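Local coordinates for iron-binding protein (Staphylococcus epidermidis, PDB 4M7O), which is probably a periplasmic-type solute-binding protein that binds iron, perhaps in complexed form, for uptake into the cell, at residues A[25-28]-A[32-35]; A[193-198]-A[202-207]. All coordinates share one frame; numbering follows the deposited sequence.

Contact 1 (A[25-28]-A[32-35]); sequences IISL and NTEI
The hydroxyls of S27 and T33 meet end to end. S27 OG donates a hydrogen bond of 2.8 Å to T33 OG1, and both residues are buried. S27 points its CB at the helix. OG lies anti to the backbone N (chi1 -178°), which carries the hydroxyl further out, toward the first residues of 32-35. There it comes in beside two residues at once. N32 CB touches S27 OG at 3.2 Å, so a methylene packs against the flank of the hydroxyl. The backbone N of T33 is also near, 3.1 Å from S27 OG, but the angle is too poor for a hydrogen bond. T33 turns OG1 back beside its own backbone N (chi1 -58°), on the strand side of the residue. Its CG2 methyl lies anti to the backbone N, which leaves OG1 to face S27. T33 OG1 also hydrogen-bonds to D52 OD2, so two polar partners hold this buried hydroxyl. The strand and helix are the first two elements of the beta-alpha-beta unit 25-27, 30-38 and 45-49. Strand 25-27 is the middle strand of a five-stranded parallel sheet, as in a Rossmann-like lobe. N32, also buried, presents only its CB to S27. Its amide reaches on to the neighbouring strand 82-86 of the sheet, where ND2 donates to A85 O. The N32 side chain also touches I126 of helix 116-129.

Contact 2 (A[193-198]-A[202-207]); sequences NSFDDV and KSVSKE
The backbone N of F195 donates to N193 OD1 at 2.8 Å, with an N-H...O angle of 158°. The donor sits above the plane of the N193 amide carbonyl, not within it. This is an Asx turn. The other polar atom of the same amide is held too: N193 ND2 donates to A176 O and to N183 OD1. Both polar atoms of the amide are thus held, and the side chain fixes the start of the loop that presents F195. The ring of F195 turns one face to V204. V204 CG1 stands over that face, 4.1 Å from the centroid of the F195 ring and 26° off the normal, a CH-pi contact. Its nearest ring atom is CE1 of F195, at 3.7 Å from CG1. V204 sets CG1 anti to its carbonyl carbon (chi1 -71°), and across this contact CG1 alone touches the ring. T175 touches both side chains, and helix 206-212 packs on them through S208 and R212 at F195 and I209 at V204. A second, looser meeting lies nearer the surface. V198 CB and K202 CG approach to 4.3 Å, an apolar touch made by the base of the lysine chain. S205 is the N-cap of helix 206-212, with OG accepting from S208 N. The residues F195 to V198 form a type I beta turn, in the loop that joins strands 192-193 and 201-203 of the mixed sheet.

From the N terminus, the chain runs first through contact 1. It closes the tight turn where strand 25-27 passes into helix 30-38. The chain then completes the parallel sheet and runs through the long helix 133-152 into the mixed sheet. There contact 2 brings the loop after strand 192-193 against the segment that leads from strand 201-203 into helix 206-212. The two contacts are in series, neither nested nor crossed. The centres of contact 1 and contact 2 are about 35 Å apart, on opposite sides of the chain's centre. The nearest atoms of contact 1 and contact 2 are about 24 Å apart. Each contact thus belongs to a different sheet region.

Contact 1 (A[25-28]-A[32-35])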
ATOM      1  N   ILE A  25      21.309   5.955  -7.479  1.00 33.89           N
ATOM      2  CA  ILE A  25      19.974   6.231  -6.989  1.00 30.89           C
ATOM      3  C   ILE A  25      19.855   5.831  -5.521  1.00 31.96           C
ATOM      4  O   ILE A  25      20.343   4.767  -5.118  1.00 30.31           O
ATOM      5  CB  ILE A  25      18.935   5.434  -7.806  1.00 31.94           C
ATOM      6  CG1 ILE A  25      19.046   5.803  -9.286  1.00 31.08           C
ATOM      7  CG2 ILE A  25      17.524   5.673  -7.272  1.00 26.49           C
ATOM      8  CD1 ILE A  25      18.321   4.855 -10.215  1.00 24.86           C
ATOM      9  N   ILE A  26      19.225   6.690  -4.724  1.00 31.80           N
ATOM     10  CA  ILE A  26      18.834   6.314  -3.373  1.00 32.29           C
ATOM     11  C   ILE A  26      17.310   6.187  -3.336  1.00 31.65           C
ATOM     12  O   ILE A  26      16.589   7.137  -3.657  1.00 33.02           O
ATOM     13  CB  ILE A  26      19.313   7.326  -2.315  1.00 34.94           C
ATOM     14  CG1 ILE A  26      20.845   7.351  -2.255  1.00 33.16           C
ATOM     15  CG2 ILE A  26      18.732   6.990  -0.950  1.00 33.06           C
ATOM     16  CD1 ILE A  26      21.421   8.375  -1.277  1.00 32.10           C
ATOM     17  N   SER A  27      16.822   5.007  -2.962  1.00 27.99           N
ATOM     18  CA  SER A  27      15.373   4.763  -2.885  1.00 25.56           C
ATOM     19  C   SER A  27      14.934   4.678  -1.431  1.00 31.46           C
ATOM     20  O   SER A  27      15.484   3.884  -0.667  1.00 31.09           O
ATOM     21  CB  SER A  27      15.009   3.475  -3.606  1.00 26.13           C
ATOM     22  OG  SER A  27      13.603   3.255  -3.569  1.00 33.34           O
ATOM     23  N   LEU A  28      13.935   5.480  -1.058  1.00 27.95           N
ATOM     24  CA  LEU A  28      13.574   5.668   0.350  1.00 25.51           C
ATOM     25  C   LEU A  28      12.275   5.013   0.815  1.00 25.51           C
ATOM     26  O   LEU A  28      11.864   5.196   1.974  1.00 24.77           O
ATOM     27  CB  LEU A  28      13.553   7.160   0.704  1.00 26.65           C
ATOM     28  CG  LEU A  28      14.939   7.817   0.679  1.00 31.52           C
ATOM     29  CD1 LEU A  28      14.897   9.242   1.263  1.00 31.56           C
ATOM     30  CD2 LEU A  28      15.936   6.951   1.423  1.00 25.42           C
ATOM     31  N   ASN A  32       9.010   2.051  -4.184  1.00 24.35           N
ATOM     32  CA  ASN A  32       9.985   2.644  -5.101  1.00 28.76           C
ATOM     33  C   ASN A  32      11.088   1.659  -5.467  1.00 30.36           C
ATOM     34  O   ASN A  32      11.423   1.487  -6.646  1.00 29.58           O
ATOM     35  CB  ASN A  32      10.610   3.904  -4.489  1.00 32.73           C
ATOM     36  CG  ASN A  32       9.692   5.110  -4.573  1.00 32.57           C
ATOM     37  OD1 ASN A  32       8.582   5.025  -5.112  1.00 30.87           O
ATOM     38  ND2 ASN A  32      10.151   6.248  -4.043  1.00 29.91           N
ATOM     39  N   THR A  33      11.647   1.002  -4.459  1.00 29.13           N
ATOM     40  CA  THR A  33      12.745   0.072  -4.708  1.00 29.34           C
ATOM     41  C   THR A  33      12.286  -1.080  -5.583  1.00 27.72           C
ATOM     42  O   THR A  33      13.000  -1.484  -6.500  1.00 28.86           O
ATOM     43  CB  THR A  33      13.306  -0.478  -3.412  1.00 30.67           C
ATOM     44  OG1 THR A  33      13.766   0.611  -2.590  1.00 29.76           O
ATOM     45  CG2 THR A  33      14.484  -1.425  -3.690  1.00 30.73           C
ATOM     46  N   GLU A  34      11.084  -1.599  -5.324  1.00 21.85           N
ATOM     47  CA  GLU A  34      10.582  -2.731  -6.098  1.00 23.99           C
ATOM     48  C   GLU A  34      10.413  -2.354  -7.564  1.00 25.48           C
ATOM     49  O   GLU A  34      10.735  -3.140  -8.453  1.00 30.91           O
ATOM     50  CB  GLU A  34       9.258  -3.242  -5.511  1.00 26.61           C
ATOM     51  CG  GLU A  34       9.410  -3.905  -4.151  1.00 25.33           C
ATOM     52  CD  GLU A  34       8.156  -4.667  -3.733  1.00 33.90           C
ATOM     53  OE1 GLU A  34       7.500  -5.284  -4.612  1.00 33.40           O
ATOM     54  OE2 GLU A  34       7.831  -4.652  -2.523  1.00 33.13           O
ATOM     55  N   ILE A  35       9.909  -1.145  -7.802  1.00 25.12           N
ATOM     56  CA  ILE A  35       9.646  -0.667  -9.149  1.00 27.30           C
ATOM     57  C   ILE A  35      10.959  -0.460  -9.911  1.00 32.33           C
ATOM     58  O   ILE A  35      11.066  -0.824 -11.085  1.00 30.24           O
ATOM     59  CB  ILE A  35       8.865   0.663  -9.118  1.00 28.86           C
ATOM     60  CG1 ILE A  35       7.459   0.452  -8.534  1.00 30.53           C
ATOM     61  CG2 ILE A  35       8.790   1.278 -10.512  1.00 24.83           C
ATOM     62  CD1 ILE A  35       6.737   1.748  -8.215  1.00 27.95           C
TER

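Contact 2 (A[193-198]-A[202-207])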
ATOM      1  N   ASN A 193     -18.449  -1.524  -0.133  1.00 42.04           N
ATOM      2  CA  ASN A 193     -17.860  -0.959   1.077  1.00 40.09           C
ATOM      3  C   ASN A 193     -18.995  -0.504   1.985  1.00 44.49           C
ATOM      4  O   ASN A 193     -19.830   0.307   1.566  1.00 46.23           O
ATOM      5  CB  ASN A 193     -16.963   0.220   0.685  1.00 39.69           C
ATOM      6  CG  ASN A 193     -16.207   0.826   1.863  1.00 36.62           C
ATOM      7  OD1 ASN A 193     -16.652   0.766   3.016  1.00 38.99           O
ATOM      8  ND2 ASN A 193     -15.069   1.452   1.567  1.00 36.05           N
ATOM      9  N   SER A 194     -19.052  -1.026   3.214  1.00 44.18           N
ATOM     10  CA  SER A 194     -20.115  -0.635   4.159  1.00 48.23           C
ATOM     11  C   SER A 194     -20.207   0.880   4.319  1.00 47.14           C
ATOM     12  O   SER A 194     -21.264   1.412   4.625  1.00 41.44           O
ATOM     13  CB  SER A 194     -19.872  -1.238   5.542  1.00 43.71           C
ATOM     14  OG  SER A 194     -20.152  -2.614   5.574  1.00 44.86           O
ATOM     15  N   PHE A 195     -19.088   1.560   4.116  1.00 42.08           N
ATOM     16  CA  PHE A 195     -19.029   3.009   4.262  1.00 39.80           C
ATOM     17  C   PHE A 195     -18.608   3.712   2.979  1.00 41.82           C
ATOM     18  O   PHE A 195     -17.701   4.547   2.983  1.00 43.57           O
ATOM     19  CB  PHE A 195     -18.113   3.377   5.434  1.00 38.34           C
ATOM     20  CG  PHE A 195     -18.744   3.120   6.774  1.00 43.06           C
ATOM     21  CD1 PHE A 195     -19.523   4.088   7.382  1.00 42.05           C
ATOM     22  CD2 PHE A 195     -18.594   1.898   7.405  1.00 40.49           C
ATOM     23  CE1 PHE A 195     -20.122   3.854   8.612  1.00 41.51           C
ATOM     24  CE2 PHE A 195     -19.191   1.650   8.633  1.00 40.01           C
ATOM     25  CZ  PHE A 195     -19.955   2.631   9.239  1.00 42.64           C
ATOM     26  N   ASP A 196     -19.296   3.391   1.886  1.00 51.15           N
ATOM     27  CA  ASP A 196     -19.023   4.030   0.605  1.00 54.98           C
ATOM     28  C   ASP A 196     -19.543   5.462   0.589  1.00 52.08           C
ATOM     29  O   ASP A 196     -19.244   6.222  -0.337  1.00 61.43           O
ATOM     30  CB  ASP A 196     -19.601   3.220  -0.566  1.00 66.04           C
ATOM     31  CG  ASP A 196     -21.108   3.012  -0.465  1.00 83.38           C
ATOM     32  OD1 ASP A 196     -21.769   3.672   0.368  1.00 84.69           O
ATOM     33  OD2 ASP A 196     -21.643   2.189  -1.241  1.00 95.03           O
ATOM     34  N   ASP A 197     -20.304   5.821   1.625  1.00 46.61           N
ATOM     35  CA  ASP A 197     -20.838   7.175   1.769  1.00 51.28           C
ATOM     36  C   ASP A 197     -19.846   8.177   2.373  1.00 55.31           C
ATOM     37  O   ASP A 197     -20.118   9.376   2.391  1.00 61.88           O
ATOM     38  CB  ASP A 197     -22.145   7.171   2.576  1.00 55.23           C
ATOM     39  CG  ASP A 197     -21.972   6.627   3.993  1.00 56.18           C
ATOM     40  OD1 ASP A 197     -21.146   5.715   4.200  1.00 54.10           O
ATOM     41  OD2 ASP A 197     -22.682   7.107   4.903  1.00 56.11           O
ATOM     42  N   VAL A 198     -18.705   7.696   2.862  1.00 52.32           N
ATOM     43  CA  VAL A 198     -17.677   8.598   3.394  1.00 49.44           C
ATOM     44  C   VAL A 198     -16.419   8.581   2.519  1.00 47.25           C
ATOM     45  O   VAL A 198     -16.243   7.680   1.700  1.00 47.06           O
ATOM     46  CB  VAL A 198     -17.301   8.261   4.854  1.00 50.55           C
ATOM     47  CG1 VAL A 198     -18.554   8.127   5.707  1.00 53.36           C
ATOM     48  CG2 VAL A 198     -16.482   6.981   4.918  1.00 45.75           C
ATOM     49  N   LYS A 202     -12.094   7.824   8.105  1.00 35.69           N
ATOM     50  CA  LYS A 202     -12.960   8.544   9.034  1.00 38.78           C
ATOM     51  C   LYS A 202     -13.259   7.711  10.271  1.00 38.15           C
ATOM     52  O   LYS A 202     -13.427   6.494  10.181  1.00 35.32           O
ATOM     53  CB  LYS A 202     -14.280   8.926   8.343  1.00 50.84           C
ATOM     54  CG  LYS A 202     -14.110   9.951   7.227  1.00 61.54           C
ATOM     55  CD  LYS A 202     -13.419  11.218   7.743  1.00 66.43           C
ATOM     56  CE  LYS A 202     -12.894  12.087   6.604  1.00 67.51           C
ATOM     57  NZ  LYS A 202     -14.000  12.655   5.790  1.00 70.24           N
ATOM     58  N   SER A 203     -13.328   8.355  11.432  1.00 34.61           N
ATOM     59  CA  SER A 203     -13.831   7.646  12.609  1.00 35.02           C
ATOM     60  C   SER A 203     -15.333   7.372  12.494  1.00 38.61           C
ATOM     61  O   SER A 203     -16.100   8.206  11.996  1.00 41.94           O
ATOM     62  CB  SER A 203     -13.537   8.427  13.885  1.00 33.75           C
ATOM     63  OG  SER A 203     -14.336   9.586  13.952  1.00 44.09           O
ATOM     64  N   VAL A 204     -15.750   6.203  12.963  1.00 35.18           N
ATOM     65  CA  VAL A 204     -17.158   5.823  12.977  1.00 37.69           C
ATOM     66  C   VAL A 204     -17.484   5.251  14.345  1.00 41.49           C
ATOM     67  O   VAL A 204     -16.629   4.630  14.977  1.00 39.79           O
ATOM     68  CB  VAL A 204     -17.468   4.776  11.886  1.00 39.81           C
ATOM     69  CG1 VAL A 204     -17.401   5.419  10.520  1.00 43.81           C
ATOM     70  CG2 VAL A 204     -16.477   3.603  11.961  1.00 36.82           C
ATOM     71  N   SER A 205     -18.709   5.467  14.817  1.00 33.55           N
ATOM     72  CA  SER A 205     -19.090   4.966  16.121  1.00 34.25           C
ATOM     73  C   SER A 205     -19.452   3.479  16.039  1.00 36.10           C
ATOM     74  O   SER A 205     -19.718   2.946  14.949  1.00 34.51           O
ATOM     75  CB  SER A 205     -20.299   5.733  16.623  1.00 40.52           C
ATOM     76  OG  SER A 205     -21.442   5.287  15.921  1.00 43.05           O
ATOM     77  N   LYS A 206     -19.468   2.810  17.189  1.00 40.55           N
ATOM     78  CA  LYS A 206     -19.847   1.409  17.231  1.00 42.31           C
ATOM     79  C   LYS A 206     -21.294   1.286  16.791  1.00 46.41           C
ATOM     80  O   LYS A 206     -21.646   0.340  16.086  1.00 40.81           O
ATOM     81  CB  LYS A 206     -19.716   0.852  18.646  1.00 49.66           C
ATOM     82  CG  LYS A 206     -18.311   0.472  19.082  1.00 53.54           C
ATOM     83  CD  LYS A 206     -18.377  -0.157  20.478  1.00 60.02           C
ATOM     84  CE  LYS A 206     -17.707   0.704  21.531  1.00 63.24           C
ATOM     85  NZ  LYS A 206     -16.217   0.571  21.468  1.00 64.80           N
ATOM     86  N   GLU A 207     -22.132   2.236  17.214  1.00 41.11           N
ATOM     87  CA  GLU A 207     -23.561   2.202  16.877  1.00 44.87           C
ATOM     88  C   GLU A 207     -23.715   2.225  15.368  1.00 39.83           C
ATOM     89  O   GLU A 207     -24.519   1.491  14.807  1.00 40.92           O
ATOM     90  CB  GLU A 207     -24.312   3.400  17.477  1.00 47.67           C
ATOM     91  CG  GLU A 207     -24.581   3.320  18.969  1.00 49.66           C
TER